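Local coordinates for protein telomere length regulator taz1 (Schizosaccharomyces pombe, PDB 4ZMI) that binds double-stranded telomeric DNA and regulates telomere length and function in fission yeast, the part described here being its helical, TRF-family domain, at residues I192-F195 / L196-T199; G184-W187 / K188-K191. All coordinates share one frame; numbering follows the deposited sequence.

Interaction 1: residues I192-F195 / L196-T199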
# COMPACT_ATOMS: atom_id res chain seq x y z
N ILE A 192 10.30 15.08 4.35
CA ILE A 192 10.20 13.65 4.04
C ILE A 192 10.57 13.32 2.59
O ILE A 192 11.24 12.32 2.33
CB ILE A 192 8.81 13.10 4.39
CG1 ILE A 192 8.58 13.24 5.89
CG2 ILE A 192 8.70 11.65 4.04
CD1 ILE A 192 9.60 12.46 6.69
N CYS A 193 10.18 14.18 1.66
CA CYS A 193 10.40 13.89 0.25
C CYS A 193 11.88 13.78 -0.07
O CYS A 193 12.30 12.92 -0.85
CB CYS A 193 9.77 14.96 -0.65
SG CYS A 193 9.77 14.47 -2.39
N ASP A 194 12.66 14.66 0.55
CA ASP A 194 14.10 14.67 0.38
C ASP A 194 14.69 13.40 0.98
O ASP A 194 15.61 12.81 0.40
CB ASP A 194 14.70 15.91 1.04
CG ASP A 194 14.30 17.19 0.32
OD1 ASP A 194 14.27 17.18 -0.93
OD2 ASP A 194 14.02 18.19 1.01
N PHE A 195 14.14 12.96 2.11
CA PHE A 195 14.59 11.69 2.69
C PHE A 195 14.36 10.53 1.72
O PHE A 195 15.23 9.67 1.56
CB PHE A 195 13.91 11.41 4.05
CG PHE A 195 14.41 10.16 4.72
CD1 PHE A 195 15.72 10.07 5.17
CD2 PHE A 195 13.58 9.06 4.88
CE1 PHE A 195 16.19 8.91 5.77
CE2 PHE A 195 14.03 7.89 5.47
CZ PHE A 195 15.35 7.82 5.93
N LEU A 196 13.20 10.52 1.06
CA LEU A 196 12.84 9.44 0.15
C LEU A 196 13.73 9.50 -1.08
O LEU A 196 14.21 8.48 -1.54
CB LEU A 196 11.37 9.50 -0.27
CG LEU A 196 10.33 9.61 0.85
CD1 LEU A 196 8.93 9.57 0.27
CD2 LEU A 196 10.50 8.50 1.84
N LYS A 197 13.94 10.70 -1.62
CA LYS A 197 14.78 10.84 -2.81
C LYS A 197 16.21 10.41 -2.50
O LYS A 197 16.89 9.81 -3.33
CB LYS A 197 14.79 12.29 -3.31
CG LYS A 197 13.53 12.72 -4.06
CD LYS A 197 13.67 14.15 -4.57
CE LYS A 197 13.02 15.19 -3.65
NZ LYS A 197 13.38 16.61 -4.00
N SER A 198 16.65 10.74 -1.29
CA SER A 198 17.95 10.31 -0.81
C SER A 198 18.03 8.80 -0.70
O SER A 198 18.96 8.18 -1.22
CB SER A 198 18.26 10.90 0.56
OG SER A 198 18.81 12.19 0.44
N THR A 199 17.05 8.21 -0.02
CA THR A 199 17.06 6.79 0.25
C THR A 199 17.14 6.08 -1.08
O THR A 199 17.91 5.14 -1.26
CB THR A 199 15.76 6.34 0.94
OG1 THR A 199 15.61 6.97 2.22
CG2 THR A 199 15.73 4.81 1.09
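The first two turns of helix 192-203 bring Phe195 against Thr199 and Asp194 against Lys197, one residue pair on each of two flanks. Thr199 turns its OG1 back along the helix: with that oxygen anti to its own carbonyl carbon (chi1 -63°), the hydroxyl donates to Phe195 O at 2.8 Å. Thr199 N also donates to Phe195 O, and the two donors reach this oxygen from opposite faces of the carbonyl plane. The same OG1 rests 3.7 Å above the centre of the Phe195 ring, its proton being used on Phe195 O. On the exposed flank Asp194 and Lys197 lie side by side in a salt bridge, Lys197 NZ to Asp194 OD1 at 3.2 Å, whose hydrogen bond is weak. The lysine chain bends at chi3 (-97°) on its way there, bringing CE within 3.6 Å of Cys193 SG. Inward, Leu196 CG meets Ile192 CG2 at 4.1 Å, two branched apolar chains on the buried side, where Leu196 also packs on Phe145, Leu125 and Leu128. The helix is thus amphipathic: charge pairing faces solvent, where water probably weakens it, while the doubly gripped carbonyl of Phe195 is well satisfied.

Interaction 2: residues G184-W187 / K188-K191; sequences GQVW and KSQK
Lys191 takes up a left-handed backbone conformation (phi 49°, psi 47°), uncommon for a residue with a side chain, and so ends the short helix 185-189 in a Schellman motif. Its N donates to Lys188 O at 3.1 Å, while Ile192 N probably donates to Trp187 O. Ahead of this reversal, two regular helical bonds close the turn: Ser189 N to Gln185 O at 2.8 Å, and Gln190 N to Val186 O at 2.9 Å. Ser189 places OG between its backbone N and carbonyl carbon (chi1 77°), which swings the hydroxyl over the preceding turn, 3.1 Å from Gln185 O and 3.2 Å from Val186 O. A small polar side chain suits this exposed place. Val186 and Gln190 run side by side in the same direction, and CG1 of the valine meets NE2 of the glutamine at 3.7 Å, a methyl against the amide nitrogen of an exposed side chain. Trp187, large and mainly apolar, is the buried residue of the turn; its indole packs against residues of helices 176-182, 137-154 and 192-203, among them Leu179 and Tyr138. The Schellman pairing thus probably occupies carbonyls that the end of a helix would otherwise leave without helical partners.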
# COMPACT_ATOMS: atom_id res chain seq x y z
N GLY A 184 0.16 15.91 5.18
CA GLY A 184 0.05 16.35 6.56
C GLY A 184 1.29 17.11 7.01
O GLY A 184 2.16 17.44 6.20
N GLN A 185 1.39 17.37 8.30
CA GLN A 185 2.49 18.16 8.85
C GLN A 185 3.84 17.51 8.66
O GLN A 185 4.81 18.17 8.31
CB GLN A 185 2.27 18.45 10.34
CG GLN A 185 3.33 19.38 10.95
CD GLN A 185 3.24 19.47 12.46
OE1 GLN A 185 2.25 19.04 13.07
NE2 GLN A 185 4.28 20.03 13.08
N VAL A 186 3.91 16.20 8.89
CA VAL A 186 5.20 15.53 8.95
C VAL A 186 5.95 15.63 7.63
O VAL A 186 7.17 15.78 7.60
CB VAL A 186 5.04 14.07 9.35
CG1 VAL A 186 6.41 13.44 9.56
CG2 VAL A 186 4.21 13.96 10.61
N TRP A 187 5.20 15.54 6.53
CA TRP A 187 5.81 15.50 5.21
C TRP A 187 6.61 16.75 4.92
O TRP A 187 7.75 16.67 4.48
CB TRP A 187 4.74 15.34 4.15
CG TRP A 187 5.27 15.19 2.75
CD1 TRP A 187 5.53 16.19 1.86
CD2 TRP A 187 5.56 13.96 2.08
NE1 TRP A 187 5.98 15.66 0.67
CE2 TRP A 187 6.00 14.29 0.78
CE3 TRP A 187 5.51 12.62 2.45
CZ2 TRP A 187 6.39 13.33 -0.14
CZ3 TRP A 187 5.89 11.66 1.53
CH2 TRP A 187 6.32 12.02 0.25
N LYS A 188 6.00 17.90 5.14
CA LYS A 188 6.72 19.16 5.00
C LYS A 188 7.73 19.35 6.12
O LYS A 188 8.89 19.68 5.86
CB LYS A 188 5.75 20.34 4.97
CG LYS A 188 4.94 20.46 3.69
CD LYS A 188 5.03 21.86 3.08
CE LYS A 188 6.45 22.18 2.63
NZ LYS A 188 6.54 23.47 1.88
N SER A 189 7.30 19.14 7.36
CA SER A 189 8.12 19.47 8.53
C SER A 189 9.45 18.72 8.58
O SER A 189 10.50 19.31 8.89
CB SER A 189 7.34 19.20 9.82
OG SER A 189 7.30 17.82 10.11
N GLN A 190 9.42 17.42 8.31
CA GLN A 190 10.65 16.65 8.38
C GLN A 190 11.28 16.46 7.03
O GLN A 190 12.13 15.59 6.87
CB GLN A 190 10.46 15.33 9.13
CG GLN A 190 10.55 15.49 10.64
CD GLN A 190 10.40 14.19 11.38
OE1 GLN A 190 11.33 13.39 11.45
NE2 GLN A 190 9.21 13.96 11.94
N LYS A 191 10.87 17.28 6.06
CA LYS A 191 11.43 17.20 4.71
C LYS A 191 11.43 15.76 4.18
O LYS A 191 12.44 15.29 3.65
CB LYS A 191 12.85 17.75 4.70
CG LYS A 191 13.00 19.11 5.35
CD LYS A 191 12.66 20.25 4.40
CE LYS A 191 13.20 21.57 4.93
NZ LYS A 191 12.89 22.73 4.05

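In the fold
Read from the N terminus, interaction 2 comes first, at residues 184-191, and interaction 1 follows at once, at 192-199. Each lies within one continuous stretch of chain and closes no long loop, so the two are consecutive and neither nest nor cross. Their junction, at residues 190-192, is where helix 185-189 passes into helix 192-203. The indole of Trp187 also packs against helix 192-203: CH2 meets Leu196 CD1 at 3.6 Å, and CZ2 approaches Cys193 CB. Both contacts reach helix 137-154, sharing Tyr138, while interaction 1 adds helix 118-130 and interaction 2 adds helix 176-182. The two short helices are thereby tied to each other and to these three neighbours.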